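Local coordinates for protein Sso-CP2 metallo-carboxypetidase (PDB 4MMO) that probably acts as a zinc-dependent carboxypeptidase of the M20 family, trimming peptides from their C-terminal end, at residues G181-E186 against H341-P346; D233-T238 against V313-P318; Y345-S350 against F386-G391. All blocks are in the same frame, centred on the assembly; numbering follows the deposited sequence.

Overall arrangement
From the N terminus, strand 178-190 comes first and supplies residues 181-186. Contact 1 closes a loop of 154 residues when strand 337-348 returns to pair with it. Contact 2 opens and closes within that span. It ties the loop before helix 239-247 to the turn between strand 299-312 and helix 318-331. Contact 3 begins where contact 1 ends, sharing Tyr-345 and Pro-346, and closes a short loop at helix 383-389. No contact crosses another. Pro-346 joins all three, since its ring also packs on Val-313, Pro-314 and Gln-316. Together they connect the dimerisation-domain sheet, its flanking loops and a helix beside the catalytic-domain sheet.

Contact 1: G181-E186 against H341-P346; sequences GLLYVE and HGFEYP
Strand 181-186 runs antiparallel to strand 341-344, with 160° between their N-to-C directions and 4.6 Å between the axes at closest approach. Leu-182 and Glu-344 form one hydrogen-bonded pair. Leu-182 N lies 2.9 Å from Glu-344 O, and Glu-344 N meets Leu-182 O on a lone pair. Tyr-184 and His-341 form the next pair, where Tyr-184 N approaches His-341 O almost along the C=O axis. Between the pairs, Gly-342 and Phe-343 stand against Leu-183 alone, so the register shifts by one residue in a beta bulge. Gly-342 takes a positive phi of 66° there, and a CB on it would clash with Tyr-184 CD2. This is the antiparallel sheet of the M20 dimerisation domain, and strand 178-190 lies between strands 299-312 and 337-348. The bulge keeps Leu-182, Tyr-184, His-341 and Glu-344 on one face. The chi1 of His-341 is 62°, with CG between the backbone N and the carbonyl carbon. Tyr-184 CB sits over a face of the imidazole, 3.6 Å from its centroid. The two rings are nearly parallel but slid apart. Both residues also pack on Ser-296 of the second subunit. An alanine at His-341 would remove the imidazole face beneath Tyr-184 CB and would probably loosen the tyrosine and this subunit contact. Leu-183 and Phe-343 point the same way, and Leu-183 CD1 presses to 3.2 Å from Phe-343 CE2. Phe-343 in turn stacks on Tyr-319 of helix 318-331. The side chain of Glu-344 is about 6 Å from that of Glu-137, a zinc-binding residue of this protein, here without its metal.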
ATOM      1  N   GLY A 181     -11.687  23.015   2.137  1.00 38.23           N
ATOM      2  CA  GLY A 181     -10.500  23.014   2.967  1.00 32.62           C
ATOM      3  C   GLY A 181      -9.782  21.687   2.848  1.00 40.94           C
ATOM      4  O   GLY A 181     -10.212  20.813   2.094  1.00 36.89           O
ATOM      5  N   LEU A 182      -8.697  21.525   3.599  1.00 36.53           N
ATOM      6  CA  LEU A 182      -7.890  20.323   3.487  1.00 42.77           C
ATOM      7  C   LEU A 182      -7.098  20.004   4.748  1.00 40.54           C
ATOM      8  O   LEU A 182      -6.606  20.898   5.431  1.00 50.58           O
ATOM      9  CB  LEU A 182      -6.934  20.454   2.300  1.00 44.96           C
ATOM     10  CG  LEU A 182      -6.128  19.209   1.926  1.00 42.85           C
ATOM     11  CD1 LEU A 182      -7.033  18.022   1.635  1.00 44.77           C
ATOM     12  CD2 LEU A 182      -5.267  19.518   0.719  1.00 48.89           C
ATOM     13  N   LEU A 183      -6.985  18.710   5.033  1.00 42.06           N
ATOM     14  CA  LEU A 183      -6.148  18.203   6.112  1.00 36.75           C
ATOM     15  C   LEU A 183      -5.517  16.883   5.674  1.00 42.33           C
ATOM     16  O   LEU A 183      -6.218  15.881   5.539  1.00 40.83           O
ATOM     17  CB  LEU A 183      -6.984  17.982   7.378  1.00 38.93           C
ATOM     18  CG  LEU A 183      -6.236  17.376   8.572  1.00 39.70           C
ATOM     19  CD1 LEU A 183      -5.192  18.347   9.101  1.00 50.28           C
ATOM     20  CD2 LEU A 183      -7.195  16.964   9.679  1.00 44.91           C
ATOM     21  N   TYR A 184      -4.207  16.890   5.432  1.00 42.72           N
ATOM     22  CA  TYR A 184      -3.466  15.661   5.164  1.00 37.67           C
ATOM     23  C   TYR A 184      -3.012  15.055   6.480  1.00 39.36           C
ATOM     24  O   TYR A 184      -2.530  15.764   7.361  1.00 39.64           O
ATOM     25  CB  TYR A 184      -2.223  15.914   4.305  1.00 40.32           C
ATOM     26  CG  TYR A 184      -2.485  16.244   2.857  1.00 49.17           C
ATOM     27  CD1 TYR A 184      -3.163  15.355   2.034  1.00 58.39           C
ATOM     28  CD2 TYR A 184      -2.024  17.433   2.302  1.00 60.38           C
ATOM     29  CE1 TYR A 184      -3.395  15.650   0.704  1.00 71.01           C
ATOM     30  CE2 TYR A 184      -2.246  17.736   0.970  1.00 54.48           C
ATOM     31  CZ  TYR A 184      -2.930  16.839   0.175  1.00 72.81           C
ATOM     32  OH  TYR A 184      -3.156  17.140  -1.149  1.00 91.04           O
ATOM     33  N   VAL A 185      -3.151  13.741   6.603  1.00 40.02           N
ATOM     34  CA  VAL A 185      -2.721  13.038   7.802  1.00 32.33           C
ATOM     35  C   VAL A 185      -2.067  11.716   7.435  1.00 40.74           C
ATOM     36  O   VAL A 185      -2.519  11.019   6.524  1.00 47.71           O
ATOM     37  CB  VAL A 185      -3.905  12.778   8.750  1.00 40.71           C
ATOM     38  CG1 VAL A 185      -3.507  11.844   9.892  1.00 51.15           C
ATOM     39  CG2 VAL A 185      -4.426  14.090   9.303  1.00 47.09           C
ATOM     40  N   GLU A 186      -0.995  11.386   8.146  1.00 34.28           N
ATOM     41  CA  GLU A 186      -0.365  10.080   8.023  1.00 32.88           C
ATOM     42  C   GLU A 186      -0.384   9.371   9.365  1.00 35.15           C
ATOM     43  O   GLU A 186       0.037   9.933  10.375  1.00 37.37           O
ATOM     44  CB  GLU A 186       1.069  10.206   7.529  1.00 31.91           C
ATOM     45  CG  GLU A 186       1.802   8.873   7.524  1.00 67.57           C
ATOM     46  CD  GLU A 186       3.032   8.879   6.646  1.00 73.59           C
ATOM     47  OE1 GLU A 186       3.764   9.894   6.647  1.00 71.13           O
ATOM     48  OE2 GLU A 186       3.263   7.869   5.950  1.00 83.59           O
ATOM     49  N   HIS A 341      -0.200  17.763   7.864  1.00 59.88           N
ATOM     50  CA  HIS A 341       0.282  18.920   7.114  1.00 48.55           C
ATOM     51  C   HIS A 341      -0.777  19.414   6.131  1.00 47.70           C
ATOM     52  O   HIS A 341      -1.816  18.782   5.950  1.00 55.05           O
ATOM     53  CB  HIS A 341       1.572  18.589   6.361  1.00 49.62           C
ATOM     54  CG  HIS A 341       1.419  17.501   5.343  1.00 63.67           C
ATOM     55  ND1 HIS A 341       1.502  16.162   5.663  1.00 56.81           N
ATOM     56  CD2 HIS A 341       1.195  17.556   4.008  1.00 61.03           C
ATOM     57  CE1 HIS A 341       1.334  15.441   4.569  1.00 73.43           C
ATOM     58  NE2 HIS A 341       1.146  16.261   3.551  1.00 74.55           N
ATOM     59  N   GLY A 342      -0.508  20.555   5.509  1.00 55.61           N
ATOM     60  CA  GLY A 342      -1.395  21.104   4.502  1.00 59.89           C
ATOM     61  C   GLY A 342      -2.749  21.530   5.038  1.00 61.82           C
ATOM     62  O   GLY A 342      -3.769  21.343   4.373  1.00 75.70           O
ATOM     63  N   PHE A 343      -2.764  22.104   6.236  1.00 35.27           N
ATOM     64  CA  PHE A 343      -3.993  22.648   6.797  1.00 35.72           C
ATOM     65  C   PHE A 343      -4.482  23.782   5.899  1.00 31.36           C
ATOM     66  O   PHE A 343      -3.774  24.763   5.694  1.00 37.18           O
ATOM     67  CB  PHE A 343      -3.762  23.170   8.219  1.00 39.20           C
ATOM     68  CG  PHE A 343      -3.242  22.132   9.180  1.00 34.55           C
ATOM     69  CD1 PHE A 343      -1.889  21.838   9.242  1.00 47.37           C
ATOM     70  CD2 PHE A 343      -4.103  21.466  10.035  1.00 31.95           C
ATOM     71  CE1 PHE A 343      -1.406  20.888  10.129  1.00 48.56           C
ATOM     72  CE2 PHE A 343      -3.628  20.517  10.924  1.00 37.61           C
ATOM     73  CZ  PHE A 343      -2.277  20.228  10.970  1.00 44.82           C
ATOM     74  N   GLU A 344      -5.680  23.629   5.345  1.00 27.52           N
ATOM     75  CA  GLU A 344      -6.267  24.651   4.478  1.00 28.32           C
ATOM     76  C   GLU A 344      -7.707  24.894   4.900  1.00 30.76           C
ATOM     77  O   GLU A 344      -8.430  23.956   5.223  1.00 34.85           O
ATOM     78  CB  GLU A 344      -6.221  24.213   3.012  1.00 32.21           C
ATOM     79  CG  GLU A 344      -4.824  23.928   2.472  1.00 44.42           C
ATOM     80  CD  GLU A 344      -4.246  25.095   1.693  1.00 69.31           C
ATOM     81  OE1 GLU A 344      -4.256  26.231   2.217  1.00 76.74           O
ATOM     82  OE2 GLU A 344      -3.789  24.877   0.548  1.00 61.32           O
ATOM     83  N   TYR A 345      -8.116  26.156   4.908  1.00 28.81           N
ATOM     84  CA  TYR A 345      -9.473  26.516   5.306  1.00 30.91           C
ATOM     85  C   TYR A 345     -10.417  26.460   4.109  1.00 30.67           C
ATOM     86  O   TYR A 345     -10.029  26.825   3.000  1.00 34.26           O
ATOM     87  CB  TYR A 345      -9.499  27.930   5.893  1.00 36.35           C
ATOM     88  CG  TYR A 345      -8.752  28.082   7.199  1.00 35.39           C
ATOM     89  CD1 TYR A 345      -7.399  28.392   7.216  1.00 39.71           C
ATOM     90  CD2 TYR A 345      -9.403  27.924   8.415  1.00 38.39           C
ATOM     91  CE1 TYR A 345      -6.717  28.536   8.406  1.00 37.20           C
ATOM     92  CE2 TYR A 345      -8.726  28.062   9.612  1.00 33.18           C
ATOM     93  CZ  TYR A 345      -7.385  28.371   9.602  1.00 51.97           C
ATOM     94  OH  TYR A 345      -6.705  28.512  10.793  1.00 63.10           O
ATOM     95  N   PRO A 346     -11.665  26.010   4.324  1.00 34.10           N
ATOM     96  CA  PRO A 346     -12.671  26.139   3.264  1.00 33.78           C
ATOM     97  C   PRO A 346     -13.110  27.591   3.119  1.00 32.70           C
ATOM     98  O   PRO A 346     -12.962  28.361   4.069  1.00 35.52           O
ATOM     99  CB  PRO A 346     -13.831  25.289   3.781  1.00 30.86           C
ATOM    100  CG  PRO A 346     -13.703  25.356   5.259  1.00 32.46           C
ATOM    101  CD  PRO A 346     -12.224  25.381   5.533  1.00 32.84           C
TER

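Contact 2: D233-T238 against V313-P318; sequences DVRELT and VPNQDP
Residues 313-316 form a beta turn with a non-proline cis peptide between Pro-314 and Asn-315, and the loop 233-238 docks on it. The cis bond turns Pro-314 O and Asn-315 N to the same side, where both find backbone partners. Asn-315 N donates to Asp-233 O at 2.7 Å, from above the carbonyl plane. Arg-235 N donates to Pro-314 O at 3.1 Å, in the plane of the Pro-314 carbonyl and on a lone pair. The turn is closed by Gln-316 N, which bonds to Val-313 O. The Gln-316 side chain, extended beyond CG, reaches the start of the same turn, and its OE1 accepts from Val-313 N at 2.9 Å. Its NE2 donates to Phe-230 O, so both ends of the buried amide are satisfied. Val-234 CG2 lies alongside this amide, 3.6 Å from Gln-316 CD, while Val-234 CG1 meets Val-313 CG2. Arg-235 leaves the backbone in the crowded chi1 position and runs past Pro-314 and Asn-315. Its NH1 donates to Glu-236 O in the guanidinium plane and forms a salt bridge with Glu-241. Thr-238 OG1 caps helix 239-247 through Glu-241 N, and Asp-317 OD1 caps helix 318-331 through Tyr-319 N. One water joins the segments: it accepts from Asp-317 N at 2.9 Å and gives a weak bond to Asp-233 OD2 at 3.3 Å.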
ATOM      1  N   ASP A 233     -19.679  21.812  12.719  1.00 54.24           N
ATOM      2  CA  ASP A 233     -19.312  23.125  12.195  1.00 41.56           C
ATOM      3  C   ASP A 233     -19.740  23.305  10.738  1.00 39.54           C
ATOM      4  O   ASP A 233     -19.552  24.376  10.162  1.00 34.35           O
ATOM      5  CB  ASP A 233     -17.797  23.330  12.306  1.00 56.83           C
ATOM      6  CG  ASP A 233     -17.354  23.714  13.709  1.00 79.23           C
ATOM      7  OD1 ASP A 233     -18.026  23.319  14.684  1.00 85.34           O
ATOM      8  OD2 ASP A 233     -16.328  24.414  13.834  1.00 92.10           O
ATOM      9  N   VAL A 234     -20.293  22.254  10.136  1.00 31.09           N
ATOM     10  CA  VAL A 234     -20.726  22.315   8.743  1.00 38.34           C
ATOM     11  C   VAL A 234     -22.057  23.057   8.663  1.00 45.56           C
ATOM     12  O   VAL A 234     -23.057  22.608   9.224  1.00 53.94           O
ATOM     13  CB  VAL A 234     -20.870  20.900   8.136  1.00 35.78           C
ATOM     14  CG1 VAL A 234     -21.548  20.952   6.761  1.00 44.44           C
ATOM     15  CG2 VAL A 234     -19.512  20.228   8.031  1.00 36.97           C
ATOM     16  N   ARG A 235     -22.067  24.194   7.971  1.00 40.41           N
ATOM     17  CA  ARG A 235     -23.266  25.023   7.889  1.00 51.71           C
ATOM     18  C   ARG A 235     -24.107  24.713   6.653  1.00 44.74           C
ATOM     19  O   ARG A 235     -23.597  24.248   5.634  1.00 44.41           O
ATOM     20  CB  ARG A 235     -22.900  26.510   7.909  1.00 49.03           C
ATOM     21  CG  ARG A 235     -22.140  27.023   6.684  1.00 43.99           C
ATOM     22  CD  ARG A 235     -22.479  28.492   6.432  1.00 46.51           C
ATOM     23  NE  ARG A 235     -21.675  29.090   5.369  1.00 48.21           N
ATOM     24  CZ  ARG A 235     -21.958  29.017   4.071  1.00 58.18           C
ATOM     25  NH1 ARG A 235     -23.033  28.360   3.645  1.00 57.85           N
ATOM     26  NH2 ARG A 235     -21.156  29.600   3.191  1.00 53.52           N
ATOM     27  N   GLU A 236     -25.403  24.983   6.752  1.00 59.77           N
ATOM     28  CA  GLU A 236     -26.310  24.800   5.630  1.00 50.68           C
ATOM     29  C   GLU A 236     -25.928  25.744   4.497  1.00 44.94           C
ATOM     30  O   GLU A 236     -25.321  26.792   4.728  1.00 46.26           O
ATOM     31  CB  GLU A 236     -27.746  25.074   6.074  1.00 54.92           C
ATOM     32  CG  GLU A 236     -28.005  26.527   6.426  1.00 98.97           C
ATOM     33  CD  GLU A 236     -29.207  26.707   7.330  1.00116.23           C
ATOM     34  OE1 GLU A 236     -30.194  25.958   7.169  1.00125.15           O
ATOM     35  OE2 GLU A 236     -29.160  27.595   8.207  1.00105.33           O
ATOM     36  N   LEU A 237     -26.276  25.364   3.272  1.00 41.54           N
ATOM     37  CA  LEU A 237     -26.056  26.216   2.110  1.00 43.64           C
ATOM     38  C   LEU A 237     -27.011  27.399   2.150  1.00 55.97           C
ATOM     39  O   LEU A 237     -28.098  27.296   2.712  1.00 43.23           O
ATOM     40  CB  LEU A 237     -26.304  25.423   0.832  1.00 49.76           C
ATOM     41  CG  LEU A 237     -25.493  24.140   0.676  1.00 64.27           C
ATOM     42  CD1 LEU A 237     -25.997  23.346  -0.516  1.00 65.33           C
ATOM     43  CD2 LEU A 237     -24.012  24.461   0.530  1.00 47.07           C
ATOM     44  N   THR A 238     -26.607  28.520   1.558  1.00 65.02           N
ATOM     45  CA  THR A 238     -27.516  29.645   1.363  1.00 62.55           C
ATOM     46  C   THR A 238     -28.433  29.321   0.195  1.00 64.86           C
ATOM     47  O   THR A 238     -28.197  28.358  -0.535  1.00 55.29           O
ATOM     48  CB  THR A 238     -26.771  30.956   1.042  1.00 49.13           C
ATOM     49  OG1 THR A 238     -26.081  30.825  -0.209  1.00 50.28           O
ATOM     50  CG2 THR A 238     -25.777  31.306   2.144  1.00 48.09           C
ATOM     51  N   VAL A 313     -15.568  21.750   4.302  1.00 37.52           N
ATOM     52  CA  VAL A 313     -16.493  22.766   3.820  1.00 38.38           C
ATOM     53  C   VAL A 313     -16.789  23.729   4.963  1.00 36.47           C
ATOM     54  O   VAL A 313     -16.564  23.389   6.124  1.00 33.24           O
ATOM     55  CB  VAL A 313     -17.805  22.136   3.305  1.00 31.78           C
ATOM     56  CG1 VAL A 313     -17.516  21.170   2.167  1.00 27.25           C
ATOM     57  CG2 VAL A 313     -18.545  21.419   4.430  1.00 26.78           C
ATOM     58  N   PRO A 314     -17.290  24.934   4.643  1.00 36.53           N
ATOM     59  CA  PRO A 314     -17.551  25.925   5.693  1.00 45.61           C
ATOM     60  C   PRO A 314     -18.513  25.379   6.745  1.00 31.65           C
ATOM     61  O   PRO A 314     -19.456  24.711   6.331  1.00 36.72           O
ATOM     62  CB  PRO A 314     -18.204  27.081   4.926  1.00 36.64           C
ATOM     63  CG  PRO A 314     -17.732  26.927   3.524  1.00 37.13           C
ATOM     64  CD  PRO A 314     -17.627  25.447   3.304  1.00 38.75           C
ATOM     65  N   ASN A 315     -18.313  25.619   8.045  1.00 38.37           N
ATOM     66  CA  ASN A 315     -17.226  26.420   8.602  1.00 27.82           C
ATOM     67  C   ASN A 315     -16.205  25.544   9.319  1.00 43.04           C
ATOM     68  O   ASN A 315     -15.745  25.882  10.410  1.00 35.64           O
ATOM     69  CB  ASN A 315     -17.800  27.433   9.595  1.00 35.49           C
ATOM     70  CG  ASN A 315     -18.699  28.458   8.926  1.00 39.17           C
ATOM     71  OD1 ASN A 315     -18.292  29.133   7.981  1.00 45.70           O
ATOM     72  ND2 ASN A 315     -19.933  28.571   9.406  1.00 43.83           N
ATOM     73  N   GLN A 316     -15.858  24.409   8.721  1.00 33.49           N
ATOM     74  CA  GLN A 316     -14.909  23.496   9.349  1.00 37.11           C
ATOM     75  C   GLN A 316     -13.515  24.111   9.412  1.00 32.32           C
ATOM     76  O   GLN A 316     -13.052  24.732   8.454  1.00 35.59           O
ATOM     77  CB  GLN A 316     -14.840  22.173   8.590  1.00 41.22           C
ATOM     78  CG  GLN A 316     -16.095  21.328   8.676  1.00 35.91           C
ATOM     79  CD  GLN A 316     -15.962  20.055   7.871  1.00 43.49           C
ATOM     80  OE1 GLN A 316     -15.702  20.099   6.668  1.00 37.78           O
ATOM     81  NE2 GLN A 316     -16.110  18.910   8.532  1.00 34.97           N
ATOM     82  N   ASP A 317     -12.861  23.931  10.555  1.00 31.81           N
ATOM     83  CA  ASP A 317     -11.503  24.401  10.777  1.00 36.74           C
ATOM     84  C   ASP A 317     -10.588  23.179  10.760  1.00 26.85           C
ATOM     85  O   ASP A 317     -10.771  22.265  11.562  1.00 32.15           O
ATOM     86  CB  ASP A 317     -11.430  25.105  12.136  1.00 39.26           C
ATOM     87  CG  ASP A 317     -10.073  25.728  12.412  1.00 50.42           C
ATOM     88  OD1 ASP A 317      -9.050  25.254  11.872  1.00 53.48           O
ATOM     89  OD2 ASP A 317     -10.034  26.703  13.192  1.00 49.05           O
ATOM     90  N   PRO A 318      -9.597  23.154   9.853  1.00 30.93           N
ATOM     91  CA  PRO A 318      -8.754  21.959   9.748  1.00 24.46           C
ATOM     92  C   PRO A 318      -8.000  21.641  11.036  1.00 32.53           C
ATOM     93  O   PRO A 318      -7.846  20.466  11.382  1.00 34.80           O
ATOM     94  CB  PRO A 318      -7.782  22.313   8.616  1.00 32.23           C
ATOM     95  CG  PRO A 318      -7.798  23.795   8.545  1.00 31.47           C
ATOM     96  CD  PRO A 318      -9.187  24.195   8.894  1.00 34.82           C
TER
HETATM   97  O   HOH W   1     -14.123  22.285  12.576  1.00 46.79           O

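Contact 3: Y345-S350 against F386-G391; sequences YPVRTS and FVYKLG
Tyr-388 turns a ring edge toward the face of Tyr-345 in an offset edge-to-face pair. The centroids are 5.9 Å apart and the planes stand at 69°. Tyr-345 CB lies at the edge of the Tyr-388 ring, 3.7 Å from CE2 of Tyr-388. Pro-346 O is also at that edge, in the ring plane and 3.1 Å from Tyr-388 OH. Val-347 divides its branches: CG1 meets Val-387 CG2 tip to tip at 3.8 Å, and CG2 slides past Tyr-388 CE2. Two waters bridge the segments. One accepts from Arg-348 N and is hydrogen-bonded to Tyr-388 OH. The other accepts from Lys-389 NZ at 2.6 Å and also bonds Tyr-345 OH. Further out, Val-347 pairs through backbone bonds with Val-179 and Thr-349 with Leu-177, while Thr-349 OG1 bonds to Ala-395 O, with Leu-177 O a second acceptor for the same single proton. Tyr-345 also rests on Pro-318 and Tyr-319 of helix 318-331. Behind the contact, Phe-386 packs on Tyr-69 and Leu-67 of strand 65-71 and on Ile-148 of helix 144-149; through helix 383-389 the end of strand 337-348 meets the catalytic domain.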
ATOM      1  N   TYR A 345      -8.116  26.156   4.908  1.00 28.81           N
ATOM      2  CA  TYR A 345      -9.473  26.516   5.306  1.00 30.91           C
ATOM      3  C   TYR A 345     -10.417  26.460   4.109  1.00 30.67           C
ATOM      4  O   TYR A 345     -10.029  26.825   3.000  1.00 34.26           O
ATOM      5  CB  TYR A 345      -9.499  27.930   5.893  1.00 36.35           C
ATOM      6  CG  TYR A 345      -8.752  28.082   7.199  1.00 35.39           C
ATOM      7  CD1 TYR A 345      -7.399  28.392   7.216  1.00 39.71           C
ATOM      8  CD2 TYR A 345      -9.403  27.924   8.415  1.00 38.39           C
ATOM      9  CE1 TYR A 345      -6.717  28.536   8.406  1.00 37.20           C
ATOM     10  CE2 TYR A 345      -8.726  28.062   9.612  1.00 33.18           C
ATOM     11  CZ  TYR A 345      -7.385  28.371   9.602  1.00 51.97           C
ATOM     12  OH  TYR A 345      -6.705  28.512  10.793  1.00 63.10           O
ATOM     13  N   PRO A 346     -11.665  26.010   4.324  1.00 34.10           N
ATOM     14  CA  PRO A 346     -12.671  26.139   3.264  1.00 33.78           C
ATOM     15  C   PRO A 346     -13.110  27.591   3.119  1.00 32.70           C
ATOM     16  O   PRO A 346     -12.962  28.361   4.069  1.00 35.52           O
ATOM     17  CB  PRO A 346     -13.831  25.289   3.781  1.00 30.86           C
ATOM     18  CG  PRO A 346     -13.703  25.356   5.259  1.00 32.46           C
ATOM     19  CD  PRO A 346     -12.224  25.381   5.533  1.00 32.84           C
ATOM     20  N   VAL A 347     -13.643  27.950   1.952  1.00 27.58           N
ATOM     21  CA  VAL A 347     -14.019  29.330   1.655  1.00 33.96           C
ATOM     22  C   VAL A 347     -15.201  29.370   0.700  1.00 37.74           C
ATOM     23  O   VAL A 347     -15.287  28.563  -0.224  1.00 42.73           O
ATOM     24  CB  VAL A 347     -12.860  30.095   0.976  1.00 32.81           C
ATOM     25  CG1 VAL A 347     -13.292  31.504   0.565  1.00 55.23           C
ATOM     26  CG2 VAL A 347     -11.659  30.172   1.882  1.00 40.08           C
ATOM     27  N   ARG A 348     -16.097  30.325   0.931  1.00 31.35           N
ATOM     28  CA  ARG A 348     -17.170  30.644  -0.002  1.00 34.94           C
ATOM     29  C   ARG A 348     -17.445  32.135   0.065  1.00 36.02           C
ATOM     30  O   ARG A 348     -17.687  32.673   1.144  1.00 40.18           O
ATOM     31  CB  ARG A 348     -18.438  29.872   0.342  1.00 40.63           C
ATOM     32  CG  ARG A 348     -18.508  28.513  -0.298  1.00 42.41           C
ATOM     33  CD  ARG A 348     -19.754  27.773   0.120  1.00 46.05           C
ATOM     34  NE  ARG A 348     -19.676  26.368  -0.261  1.00 42.90           N
ATOM     35  CZ  ARG A 348     -20.277  25.375   0.386  1.00 38.55           C
ATOM     36  NH1 ARG A 348     -21.021  25.617   1.459  1.00 37.81           N
ATOM     37  NH2 ARG A 348     -20.134  24.132  -0.047  1.00 44.88           N
ATOM     38  N   THR A 349     -17.404  32.801  -1.084  1.00 36.08           N
ATOM     39  CA  THR A 349     -17.604  34.245  -1.135  1.00 32.96           C
ATOM     40  C   THR A 349     -18.841  34.589  -1.954  1.00 43.20           C
ATOM     41  O   THR A 349     -19.421  33.731  -2.621  1.00 45.38           O
ATOM     42  CB  THR A 349     -16.380  34.962  -1.732  1.00 40.98           C
ATOM     43  OG1 THR A 349     -16.234  34.603  -3.109  1.00 42.09           O
ATOM     44  CG2 THR A 349     -15.120  34.588  -0.967  1.00 44.11           C
ATOM     45  N   SER A 350     -19.229  35.857  -1.907  1.00 39.29           N
ATOM     46  CA  SER A 350     -20.469  36.307  -2.524  1.00 42.40           C
ATOM     47  C   SER A 350     -20.373  36.450  -4.040  1.00 34.79           C
ATOM     48  O   SER A 350     -19.363  36.901  -4.579  1.00 36.42           O
ATOM     49  CB  SER A 350     -20.894  37.646  -1.923  1.00 37.55           C
ATOM     50  OG  SER A 350     -21.880  38.261  -2.731  1.00 40.07           O
ATOM     51  N   PHE A 386      -6.039  34.304   1.984  1.00 36.63           N
ATOM     52  CA  PHE A 386      -6.308  35.649   1.503  1.00 33.45           C
ATOM     53  C   PHE A 386      -7.599  36.192   2.107  1.00 39.74           C
ATOM     54  O   PHE A 386      -7.679  37.362   2.477  1.00 31.87           O
ATOM     55  CB  PHE A 386      -6.349  35.659  -0.025  1.00 26.55           C
ATOM     56  CG  PHE A 386      -5.031  35.318  -0.656  1.00 29.28           C
ATOM     57  CD1 PHE A 386      -4.043  36.281  -0.784  1.00 42.10           C
ATOM     58  CD2 PHE A 386      -4.768  34.034  -1.099  1.00 42.69           C
ATOM     59  CE1 PHE A 386      -2.822  35.974  -1.351  1.00 44.28           C
ATOM     60  CE2 PHE A 386      -3.547  33.720  -1.672  1.00 34.68           C
ATOM     61  CZ  PHE A 386      -2.573  34.690  -1.797  1.00 46.13           C
ATOM     62  N   VAL A 387      -8.599  35.332   2.237  1.00 36.53           N
ATOM     63  CA  VAL A 387      -9.886  35.745   2.781  1.00 38.50           C
ATOM     64  C   VAL A 387      -9.830  35.939   4.297  1.00 41.31           C
ATOM     65  O   VAL A 387     -10.315  36.939   4.813  1.00 35.46           O
ATOM     66  CB  VAL A 387     -10.984  34.724   2.431  1.00 40.52           C
ATOM     67  CG1 VAL A 387     -12.310  35.100   3.086  1.00 30.96           C
ATOM     68  CG2 VAL A 387     -11.149  34.636   0.925  1.00 35.79           C
ATOM     69  N   TYR A 388      -9.232  34.988   5.009  1.00 47.75           N
ATOM     70  CA  TYR A 388      -9.282  34.993   6.470  1.00 40.22           C
ATOM     71  C   TYR A 388      -8.113  35.723   7.119  1.00 38.28           C
ATOM     72  O   TYR A 388      -8.302  36.443   8.100  1.00 54.07           O
ATOM     73  CB  TYR A 388      -9.362  33.560   7.000  1.00 27.94           C
ATOM     74  CG  TYR A 388     -10.626  32.846   6.579  1.00 31.69           C
ATOM     75  CD1 TYR A 388     -11.868  33.451   6.724  1.00 38.86           C
ATOM     76  CD2 TYR A 388     -10.577  31.580   6.020  1.00 31.30           C
ATOM     77  CE1 TYR A 388     -13.026  32.810   6.335  1.00 49.28           C
ATOM     78  CE2 TYR A 388     -11.735  30.928   5.626  1.00 43.57           C
ATOM     79  CZ  TYR A 388     -12.953  31.548   5.785  1.00 48.58           C
ATOM     80  OH  TYR A 388     -14.104  30.905   5.394  1.00 59.03           O
ATOM     81  N   LYS A 389      -6.911  35.545   6.584  1.00 40.40           N
ATOM     82  CA  LYS A 389      -5.732  36.146   7.196  1.00 43.73           C
ATOM     83  C   LYS A 389      -5.507  37.570   6.692  1.00 46.06           C
ATOM     84  O   LYS A 389      -5.183  38.460   7.475  1.00 59.52           O
ATOM     85  CB  LYS A 389      -4.494  35.279   6.969  1.00 35.11           C
ATOM     86  CG  LYS A 389      -4.713  33.805   7.274  1.00 38.88           C
ATOM     87  CD  LYS A 389      -5.178  33.586   8.709  1.00 46.82           C
ATOM     88  CE  LYS A 389      -5.320  32.104   9.024  1.00 53.63           C
ATOM     89  NZ  LYS A 389      -5.557  31.849  10.474  1.00 55.48           N
ATOM     90  N   LEU A 390      -5.690  37.788   5.391  1.00 51.94           N
ATOM     91  CA  LEU A 390      -5.566  39.127   4.817  1.00 40.77           C
ATOM     92  C   LEU A 390      -6.889  39.886   4.860  1.00 44.08           C
ATOM     93  O   LEU A 390      -6.933  41.085   4.585  1.00 49.47           O
ATOM     94  CB  LEU A 390      -5.060  39.062   3.372  1.00 39.20           C
ATOM     95  CG  LEU A 390      -3.548  39.029   3.143  1.00 52.13           C
ATOM     96  CD1 LEU A 390      -3.264  38.976   1.652  1.00 49.18           C
ATOM     97  CD2 LEU A 390      -2.849  40.231   3.764  1.00 47.90           C
ATOM     98  N   GLY A 391      -7.966  39.183   5.191  1.00 41.93           N
ATOM     99  CA  GLY A 391      -9.260  39.817   5.350  1.00 41.83           C
ATOM    100  C   GLY A 391      -9.850  40.352   4.058  1.00 46.69           C
ATOM    101  O   GLY A 391     -10.604  41.322   4.084  1.00 45.49           O
TER
HETATM  102  O   HOH W   2      -4.025  29.936  11.193  1.00 66.11           O
HETATM  103  O   HOH W   3     -16.429  31.201   3.597  1.00 49.00           O